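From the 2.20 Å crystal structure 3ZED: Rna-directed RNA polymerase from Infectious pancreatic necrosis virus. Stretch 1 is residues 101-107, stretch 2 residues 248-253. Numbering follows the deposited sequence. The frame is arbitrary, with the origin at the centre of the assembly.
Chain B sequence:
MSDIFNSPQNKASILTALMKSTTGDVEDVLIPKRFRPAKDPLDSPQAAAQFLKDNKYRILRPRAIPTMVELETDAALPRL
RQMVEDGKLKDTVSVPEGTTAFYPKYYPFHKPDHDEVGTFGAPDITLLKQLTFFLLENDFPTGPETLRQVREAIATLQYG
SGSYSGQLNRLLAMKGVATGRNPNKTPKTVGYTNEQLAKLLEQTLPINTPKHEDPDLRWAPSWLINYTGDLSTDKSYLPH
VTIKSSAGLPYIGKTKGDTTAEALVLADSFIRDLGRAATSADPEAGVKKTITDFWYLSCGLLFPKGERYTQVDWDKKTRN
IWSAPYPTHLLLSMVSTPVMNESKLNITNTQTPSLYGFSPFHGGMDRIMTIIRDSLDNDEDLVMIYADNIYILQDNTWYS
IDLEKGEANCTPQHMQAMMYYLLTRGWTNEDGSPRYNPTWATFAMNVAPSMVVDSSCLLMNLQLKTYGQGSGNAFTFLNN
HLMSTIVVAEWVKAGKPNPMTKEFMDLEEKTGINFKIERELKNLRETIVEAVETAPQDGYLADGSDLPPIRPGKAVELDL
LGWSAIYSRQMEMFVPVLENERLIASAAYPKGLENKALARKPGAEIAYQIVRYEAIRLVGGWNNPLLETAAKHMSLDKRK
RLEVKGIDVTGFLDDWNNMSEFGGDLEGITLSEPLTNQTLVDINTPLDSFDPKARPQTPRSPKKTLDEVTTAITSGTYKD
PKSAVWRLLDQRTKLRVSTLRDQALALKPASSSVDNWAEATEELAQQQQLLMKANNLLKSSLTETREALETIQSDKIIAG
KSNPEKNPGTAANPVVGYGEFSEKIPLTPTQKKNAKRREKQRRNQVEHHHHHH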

# COMPACT_ATOMS: atom_id res chain seq x y z
N ALA B 101 7.10 -28.49 19.76
CA ALA B 101 6.95 -27.50 18.71
C ALA B 101 6.25 -28.07 17.48
O ALA B 101 6.05 -29.29 17.39
CB ALA B 101 8.32 -26.95 18.32
N PHE B 102 5.88 -27.19 16.54
CA PHE B 102 5.24 -27.61 15.30
C PHE B 102 5.72 -26.79 14.11
O PHE B 102 5.99 -25.59 14.25
CB PHE B 102 3.70 -27.53 15.42
CG PHE B 102 3.10 -26.14 15.44
CD1 PHE B 102 2.93 -25.45 16.63
CD2 PHE B 102 2.67 -25.53 14.25
CE1 PHE B 102 2.38 -24.17 16.64
CE2 PHE B 102 2.11 -24.24 14.27
CZ PHE B 102 1.97 -23.57 15.46
N TYR B 103 5.78 -27.43 12.93
CA TYR B 103 6.11 -26.74 11.68
C TYR B 103 4.82 -26.19 11.09
O TYR B 103 3.88 -26.96 10.87
CB TYR B 103 6.83 -27.66 10.69
CG TYR B 103 8.21 -28.02 11.16
CD1 TYR B 103 9.26 -27.10 11.07
CD2 TYR B 103 8.48 -29.27 11.71
CE1 TYR B 103 10.54 -27.42 11.52
CE2 TYR B 103 9.76 -29.60 12.15
CZ TYR B 103 10.79 -28.67 12.06
OH TYR B 103 12.05 -28.99 12.48
N PRO B 104 4.72 -24.86 10.89
CA PRO B 104 3.47 -24.31 10.34
C PRO B 104 3.26 -24.71 8.87
O PRO B 104 4.23 -24.98 8.13
CB PRO B 104 3.66 -22.81 10.51
CG PRO B 104 5.15 -22.61 10.43
CD PRO B 104 5.73 -23.80 11.12
N LYS B 105 1.99 -24.82 8.47
CA LYS B 105 1.57 -25.23 7.14
C LYS B 105 0.46 -24.33 6.65
O LYS B 105 -0.53 -24.12 7.36
CB LYS B 105 1.13 -26.71 7.13
CG LYS B 105 2.27 -27.70 7.32
CD LYS B 105 1.78 -29.07 7.72
CE LYS B 105 2.92 -29.95 8.16
NZ LYS B 105 2.46 -31.33 8.45
N TYR B 106 0.63 -23.76 5.44
CA TYR B 106 -0.36 -22.86 4.88
C TYR B 106 -0.69 -23.31 3.47
O TYR B 106 0.15 -23.23 2.58
CB TYR B 106 0.12 -21.40 4.94
CG TYR B 106 -0.77 -20.43 4.19
CD1 TYR B 106 -2.10 -20.24 4.57
CD2 TYR B 106 -0.31 -19.75 3.07
CE1 TYR B 106 -2.94 -19.39 3.85
CE2 TYR B 106 -1.13 -18.88 2.36
CZ TYR B 106 -2.45 -18.70 2.75
OH TYR B 106 -3.28 -17.85 2.06
N TYR B 107 -1.92 -23.79 3.28
CA TYR B 107 -2.40 -24.29 2.00
C TYR B 107 -3.55 -23.41 1.51
O TYR B 107 -4.71 -23.66 1.86
CB TYR B 107 -2.80 -25.77 2.11
CG TYR B 107 -1.62 -26.70 2.27
CD1 TYR B 107 -1.09 -26.99 3.52
CD2 TYR B 107 -1.05 -27.33 1.16
CE1 TYR B 107 -0.01 -27.86 3.67
CE2 TYR B 107 0.00 -28.23 1.31
CZ TYR B 107 0.55 -28.47 2.56
OH TYR B 107 1.62 -29.33 2.68
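Stretch 2, residues 248-253: GLPYIG

Stretch 2 packs on stretch 1 mainly through side chains, with two backbone oxygens taking part; no hydrogen bond crosses between them, and the contact buries 233 Å², counting both sides. The two segments run in the same general direction, since Pro 104 has Pro 250 as its nearest neighbour across the contact, 7.5 Å from CA to CA, and Tyr 106 has Ile 252, 6.9 Å from CA to CA. Stretch 1 begins as a strand at Ala 101 and Phe 102 and continues as a loop that stays extended, with phi and psi in the beta or polyproline region throughout. Such a chain turns successive side chains to different sides, so that Pro 104 points toward stretch 2 while Lys 105 points away.

The backbone of stretch 2 is more contorted. The peptide bond between Leu 249 and Pro 250 is cis, a form that proline tolerates far better than other residues, and it bends the chain sharply. The bend brings the ends of the turn together, and N of Tyr 251 donates a hydrogen bond to O of Gly 248 at 2.9 Å. Gly 248 and Gly 253 both have positive phi, which by itself favours glycine. At the end of the turn, Tyr 251 points away from stretch 1, its hydroxyl satisfied elsewhere in the structure, and Ile 252, just after it, points toward it.

Ile 252 is the centre of the contact, with 77 Å² covered by stretch 1. Its chi1 is m and its chi2 t, an extended arrangement that carries CD1 well out from the backbone. There CD1 lies 3.8 Å from CB of Pro 104 and 4.3 Å from CB of Tyr 106, so that one methyl group meets two apolar side chains. CD1 of Ile 252 also comes within 3.2 Å of the backbone O of Lys 105, which is no hydrogen bond, because a methyl carbon is not a conventional donor. CA-to-CB of Tyr 106 points sideways, and with chi1 t (171°) and chi2 63° the ring is placed with CG2 of Ile 252, the isoleucine's other branch, at its edge, 4.4 Å from CD1 of Tyr 106.

Pro 104 suits its buried place because its compact ring offers carbon to its neighbours, and its phi of -69° fits the extended chain. Its CB also lies 3.8 Å from CD2 of Leu 249. Leu 249 leaves its backbone sideways, but its common m, t rotamer brings the end of the side chain nearer to stretch 1.

Phe 102 likewise starts sideways. Its chi1 is p, and the ring reaches over until CZ lies 4.3 Å from O of Pro 250, at the ring edge near its plane. The slightly positive rim of an aromatic ring can tolerate a carbonyl oxygen there. Lys 105 extends in an m, t, t, t conformation, its ammonium group far from this apolar contact, as suits a charged side chain.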

# COMPACT_ATOMS: atom_id res chain seq x y z
N GLY B 248 -2.16 -14.21 10.30
CA GLY B 248 -0.82 -14.62 9.91
C GLY B 248 -0.23 -15.54 10.97
O GLY B 248 -0.95 -15.99 11.88
N LEU B 249 1.08 -15.82 10.88
CA LEU B 249 1.77 -16.66 11.85
C LEU B 249 1.75 -16.01 13.24
O LEU B 249 1.80 -14.78 13.34
CB LEU B 249 3.23 -16.95 11.44
CG LEU B 249 3.46 -17.78 10.18
CD1 LEU B 249 4.94 -18.08 10.01
CD2 LEU B 249 2.73 -19.09 10.22
N PRO B 250 1.60 -16.80 14.33
CA PRO B 250 1.52 -18.27 14.39
C PRO B 250 0.07 -18.78 14.46
O PRO B 250 -0.17 -19.85 15.03
CB PRO B 250 2.30 -18.58 15.67
CG PRO B 250 2.10 -17.36 16.57
CD PRO B 250 1.63 -16.22 15.69
N TYR B 251 -0.89 -18.03 13.87
CA TYR B 251 -2.31 -18.42 13.92
C TYR B 251 -2.91 -18.64 12.53
O TYR B 251 -3.78 -17.87 12.11
CB TYR B 251 -3.14 -17.40 14.73
CG TYR B 251 -2.55 -17.14 16.10
CD1 TYR B 251 -2.61 -18.10 17.10
CD2 TYR B 251 -1.90 -15.94 16.38
CE1 TYR B 251 -2.03 -17.89 18.35
CE2 TYR B 251 -1.31 -15.72 17.63
CZ TYR B 251 -1.37 -16.70 18.60
OH TYR B 251 -0.80 -16.48 19.83
N ILE B 252 -2.52 -19.74 11.86
CA ILE B 252 -3.07 -20.07 10.54
C ILE B 252 -4.55 -20.49 10.69
O ILE B 252 -4.91 -21.25 11.59
CB ILE B 252 -2.22 -21.16 9.81
CG1 ILE B 252 -0.84 -20.58 9.37
CG2 ILE B 252 -2.97 -21.76 8.60
CD1 ILE B 252 0.26 -21.61 9.23
N GLY B 253 -5.38 -19.93 9.81
CA GLY B 253 -6.82 -20.19 9.77
C GLY B 253 -7.63 -19.26 10.64
O GLY B 253 -8.84 -19.43 10.76